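PDB 4M59: pentatricopeptide repeat-containing protein 10, chloroplastic from Zea mays, which binds specific single-stranded intergenic RNA elements of the chloroplast atpH and psaJ transcripts and shields them from exonuclease decay. Local coordinates for residues G84-T96 / V112-R124. The protein carries 4 engineered substitutions. Residues are numbered along the deposited sequence; the frame is centred on the assembly and turned at random.
With nucleotides of chain D.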
# COMPACT_ATOMS: atom_id res chain seq x y z
N GLY A 84 9.28 18.42 -20.88
CA GLY A 84 8.80 18.46 -19.52
C GLY A 84 9.84 18.78 -18.48
O GLY A 84 9.73 18.36 -17.34
N GLN A 85 10.84 19.55 -18.87
CA GLN A 85 11.96 19.79 -17.98
C GLN A 85 11.92 21.12 -17.31
O GLN A 85 12.73 21.98 -17.58
CB GLN A 85 13.25 19.62 -18.75
CG GLN A 85 13.52 18.21 -19.10
CD GLN A 85 13.63 17.36 -17.89
OE1 GLN A 85 14.13 17.81 -16.87
NE2 GLN A 85 13.15 16.14 -17.97
N HIS A 86 10.99 21.27 -16.40
CA HIS A 86 10.73 22.55 -15.79
C HIS A 86 11.85 23.08 -14.91
O HIS A 86 12.05 24.27 -14.83
CB HIS A 86 9.43 22.47 -15.00
CG HIS A 86 8.32 21.79 -15.74
ND1 HIS A 86 7.70 22.36 -16.83
CD2 HIS A 86 7.73 20.60 -15.55
CE1 HIS A 86 6.77 21.54 -17.28
NE2 HIS A 86 6.76 20.46 -16.52
N ASP A 87 12.57 22.20 -14.23
CA ASP A 87 13.60 22.66 -13.31
C ASP A 87 14.71 23.29 -14.09
O ASP A 87 15.38 24.20 -13.62
CB ASP A 87 14.15 21.51 -12.48
CG ASP A 87 15.33 21.93 -11.63
OD1 ASP A 87 15.11 22.60 -10.60
OD2 ASP A 87 16.46 21.58 -11.97
N ALA A 88 14.90 22.80 -15.29
CA ALA A 88 16.02 23.21 -16.10
C ALA A 88 15.79 24.59 -16.63
O ALA A 88 16.72 25.34 -16.87
CB ALA A 88 16.20 22.24 -17.21
N VAL A 89 14.53 24.94 -16.81
CA VAL A 89 14.16 26.25 -17.31
C VAL A 89 14.22 27.28 -16.19
O VAL A 89 14.53 28.43 -16.42
CB VAL A 89 12.76 26.23 -17.92
CG1 VAL A 89 12.48 27.53 -18.59
CG2 VAL A 89 12.64 25.11 -18.91
N CYS A 90 13.93 26.85 -14.98
CA CYS A 90 14.02 27.75 -13.84
C CYS A 90 15.47 28.00 -13.55
O CYS A 90 15.82 28.90 -12.81
CB CYS A 90 13.34 27.16 -12.62
SG CYS A 90 11.58 26.98 -12.75
N ALA A 91 16.33 27.19 -14.14
CA ALA A 91 17.75 27.34 -13.98
C ALA A 91 18.25 28.45 -14.86
O ALA A 91 18.98 29.32 -14.42
CB ALA A 91 18.42 26.07 -14.34
N LEU A 92 17.85 28.39 -16.12
CA LEU A 92 18.20 29.38 -17.12
C LEU A 92 17.74 30.74 -16.69
O LEU A 92 18.36 31.74 -16.97
CB LEU A 92 17.51 29.04 -18.41
CG LEU A 92 17.95 27.71 -18.98
CD1 LEU A 92 17.10 27.34 -20.15
CD2 LEU A 92 19.38 27.81 -19.40
N LEU A 93 16.61 30.76 -16.00
CA LEU A 93 16.09 31.98 -15.47
C LEU A 93 17.02 32.49 -14.40
O LEU A 93 17.15 33.69 -14.19
CB LEU A 93 14.73 31.70 -14.87
CG LEU A 93 14.12 32.83 -14.08
CD1 LEU A 93 13.29 33.65 -14.98
CD2 LEU A 93 13.30 32.25 -13.00
N ASP A 94 17.63 31.57 -13.66
CA ASP A 94 18.40 31.93 -12.48
C ASP A 94 19.87 32.25 -12.77
O ASP A 94 20.47 33.07 -12.08
CB ASP A 94 18.29 30.84 -11.41
CG ASP A 94 16.91 30.76 -10.81
OD1 ASP A 94 16.25 31.82 -10.68
OD2 ASP A 94 16.47 29.65 -10.45
N GLU A 95 20.43 31.60 -13.78
CA GLU A 95 21.82 31.84 -14.14
C GLU A 95 21.93 32.92 -15.23
O GLU A 95 22.74 33.84 -15.13
CB GLU A 95 22.52 30.54 -14.55
CG GLU A 95 22.63 30.27 -16.04
CD GLU A 95 24.04 29.92 -16.46
OE1 GLU A 95 24.31 28.73 -16.74
OE2 GLU A 95 24.89 30.84 -16.52
N THR A 96 21.11 32.79 -16.26
CA THR A 96 21.08 33.77 -17.34
C THR A 96 22.23 33.57 -18.32
O THR A 96 23.36 34.01 -18.05
CB THR A 96 21.12 35.21 -16.80
OG1 THR A 96 20.47 35.26 -15.53
CG2 THR A 96 20.41 36.15 -17.76
N VAL A 112 8.35 29.71 -19.19
CA VAL A 112 9.11 29.87 -17.97
C VAL A 112 8.19 30.12 -16.81
O VAL A 112 8.39 29.63 -15.72
CB VAL A 112 10.07 31.05 -18.11
CG1 VAL A 112 10.79 31.32 -16.83
CG2 VAL A 112 11.04 30.76 -19.21
N LEU A 113 7.16 30.91 -17.07
CA LEU A 113 6.17 31.22 -16.07
C LEU A 113 5.53 29.97 -15.56
O LEU A 113 5.31 29.81 -14.38
CB LEU A 113 5.10 32.11 -16.68
CG LEU A 113 5.38 33.59 -16.65
CD1 LEU A 113 4.30 34.31 -17.36
CD2 LEU A 113 5.43 34.03 -15.24
N HIS A 114 5.23 29.07 -16.48
CA HIS A 114 4.61 27.84 -16.10
C HIS A 114 5.60 27.01 -15.33
O HIS A 114 5.23 26.27 -14.44
CB HIS A 114 4.18 27.08 -17.33
CG HIS A 114 3.69 25.71 -17.04
ND1 HIS A 114 4.22 24.59 -17.63
CD2 HIS A 114 2.72 25.27 -16.20
CE1 HIS A 114 3.60 23.52 -17.18
NE2 HIS A 114 2.68 23.90 -16.31
N ALA A 115 6.86 27.15 -15.68
CA ALA A 115 7.91 26.42 -14.99
C ALA A 115 8.09 26.94 -13.59
O ALA A 115 8.40 26.19 -12.68
CB ALA A 115 9.20 26.53 -15.76
N LEU A 116 7.90 28.23 -13.41
CA LEU A 116 7.99 28.83 -12.10
C LEU A 116 6.77 28.49 -11.28
O LEU A 116 6.81 28.51 -10.07
CB LEU A 116 8.09 30.34 -12.22
CG LEU A 116 9.39 30.88 -12.78
CD1 LEU A 116 9.28 32.36 -12.86
CD2 LEU A 116 10.46 30.49 -11.83
N SER A 117 5.69 28.20 -11.97
CA SER A 117 4.44 27.91 -11.31
C SER A 117 4.47 26.50 -10.78
O SER A 117 3.86 26.19 -9.78
CB SER A 117 3.29 28.08 -12.29
OG SER A 117 2.04 28.04 -11.64
N ARG A 118 5.20 25.63 -11.48
CA ARG A 118 5.25 24.22 -11.15
C ARG A 118 6.24 23.93 -10.03
O ARG A 118 6.46 22.77 -9.67
CB ARG A 118 5.62 23.39 -12.38
CG ARG A 118 4.43 22.97 -13.22
CD ARG A 118 4.48 21.49 -13.55
NE ARG A 118 3.22 20.82 -13.24
CZ ARG A 118 3.12 19.74 -12.47
NH1 ARG A 118 1.94 19.20 -12.24
NH2 ARG A 118 4.21 19.21 -11.93
N ALA A 119 6.84 24.98 -9.47
CA ALA A 119 7.82 24.80 -8.43
C ALA A 119 7.38 25.59 -7.22
O ALA A 119 8.07 25.64 -6.21
CB ALA A 119 9.14 25.26 -8.91
N GLY A 120 6.22 26.20 -7.33
CA GLY A 120 5.65 26.95 -6.24
C GLY A 120 6.27 28.30 -6.16
O GLY A 120 6.04 29.04 -5.22
N ARG A 121 7.10 28.63 -7.14
CA ARG A 121 7.75 29.93 -7.17
C ARG A 121 6.82 30.97 -7.77
O ARG A 121 7.11 31.55 -8.81
CB ARG A 121 9.06 29.85 -7.95
CG ARG A 121 10.04 28.83 -7.40
CD ARG A 121 11.36 28.86 -8.15
NE ARG A 121 12.09 30.10 -7.91
CZ ARG A 121 13.17 30.47 -8.58
NH1 ARG A 121 13.66 29.69 -9.54
NH2 ARG A 121 13.77 31.62 -8.30
N TYR A 122 5.70 31.20 -7.10
CA TYR A 122 4.67 32.11 -7.58
C TYR A 122 5.12 33.57 -7.51
O TYR A 122 5.10 34.28 -8.51
CB TYR A 122 3.38 31.91 -6.78
CG TYR A 122 2.92 30.47 -6.74
CD1 TYR A 122 3.07 29.64 -7.84
CD2 TYR A 122 2.35 29.94 -5.59
CE1 TYR A 122 2.65 28.33 -7.81
CE2 TYR A 122 1.93 28.63 -5.55
CZ TYR A 122 2.08 27.83 -6.66
OH TYR A 122 1.67 26.52 -6.63
N GLU A 123 5.50 34.01 -6.32
CA GLU A 123 5.94 35.39 -6.12
C GLU A 123 6.98 35.79 -7.15
O GLU A 123 7.15 36.98 -7.44
CB GLU A 123 6.49 35.57 -4.71
CG GLU A 123 5.50 35.23 -3.60
CD GLU A 123 4.44 36.30 -3.42
OE1 GLU A 123 3.71 36.24 -2.41
OE2 GLU A 123 4.34 37.20 -4.28
N ARG A 124 7.67 34.80 -7.71
CA ARG A 124 8.70 35.05 -8.71
C ARG A 124 8.10 35.12 -10.10
O ARG A 124 8.57 35.86 -10.96
CB ARG A 124 9.77 33.97 -8.65
CG ARG A 124 11.17 34.46 -8.98
CD ARG A 124 11.48 34.29 -10.46
NE ARG A 124 11.60 35.58 -11.14
CZ ARG A 124 12.76 36.20 -11.36
NH1 ARG A 124 13.89 35.65 -10.95
NH2 ARG A 124 12.78 37.36 -11.98
P U D 2 1.65 22.72 -21.27
OP1 U D 2 2.00 21.77 -20.18
OP2 U D 2 0.95 22.22 -22.48
O5' U D 2 0.76 23.88 -20.62
C5' U D 2 1.25 24.66 -19.54
C4' U D 2 0.17 25.52 -18.95
O4' U D 2 -0.35 26.42 -19.96
C3' U D 2 -1.06 24.77 -18.45
O3' U D 2 -0.88 24.23 -17.16
C2' U D 2 -2.16 25.83 -18.54
O2' U D 2 -2.13 26.69 -17.42
C1' U D 2 -1.74 26.62 -19.78
N1 U D 2 -2.44 26.19 -21.01
C2 U D 2 -3.55 26.92 -21.42
O2 U D 2 -3.98 27.88 -20.80
N3 U D 2 -4.16 26.47 -22.57
C4 U D 2 -3.77 25.40 -23.34
O4 U D 2 -4.41 25.12 -24.35
C5 U D 2 -2.62 24.71 -22.86
C6 U D 2 -2.01 25.11 -21.75
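Helix 86-95 crosses helix 112-117 with axes 8.6 Å apart and N-to-C directions 111° from parallel, and the backbones draw closest where H86 meets A115. The close approach goes with the small side chain of A115, whose CB lies 3.8 Å from O of H86 and beside CB of V89 and SG of C90. C90 holds SG beside its own backbone N (chi1 -66°), bringing the sulfur 3.3 Å from O of A115 and against CD2 of L116. V89 lays CG1 on CG2 of V112 at 3.6 Å, and L93, one turn on, sends CD1 to CG1 of V112 and CD2 tip to tip against CD2 of L116. The contact sets the second helix of the predicted first PPR repeat against the first helix of the second, the stacking that builds the PPR superhelix; the following turn and the start of helix 122-132 also take part, R121 at the N-cap position. At the RNA-facing end, the rings of H86 and H114 stand nearly perpendicular (88°), CE1 to CE1 3.7 Å. CD of R118 makes a CH-pi contact over one face of the H86 ring, and C5' of U2 of the bound RNA (chain D) lies over the centre of the H114 ring, 3.4 Å above its plane. At the far end, D94 and R121 form a salt bridge: NH1 gives OD2 a 3.0 Å bond on its syn lone pair, whereas NH2 to OD1 is weak at 3.4 Å. R124 runs counter to L93 and sets a face of its guanidinium over CG of L93.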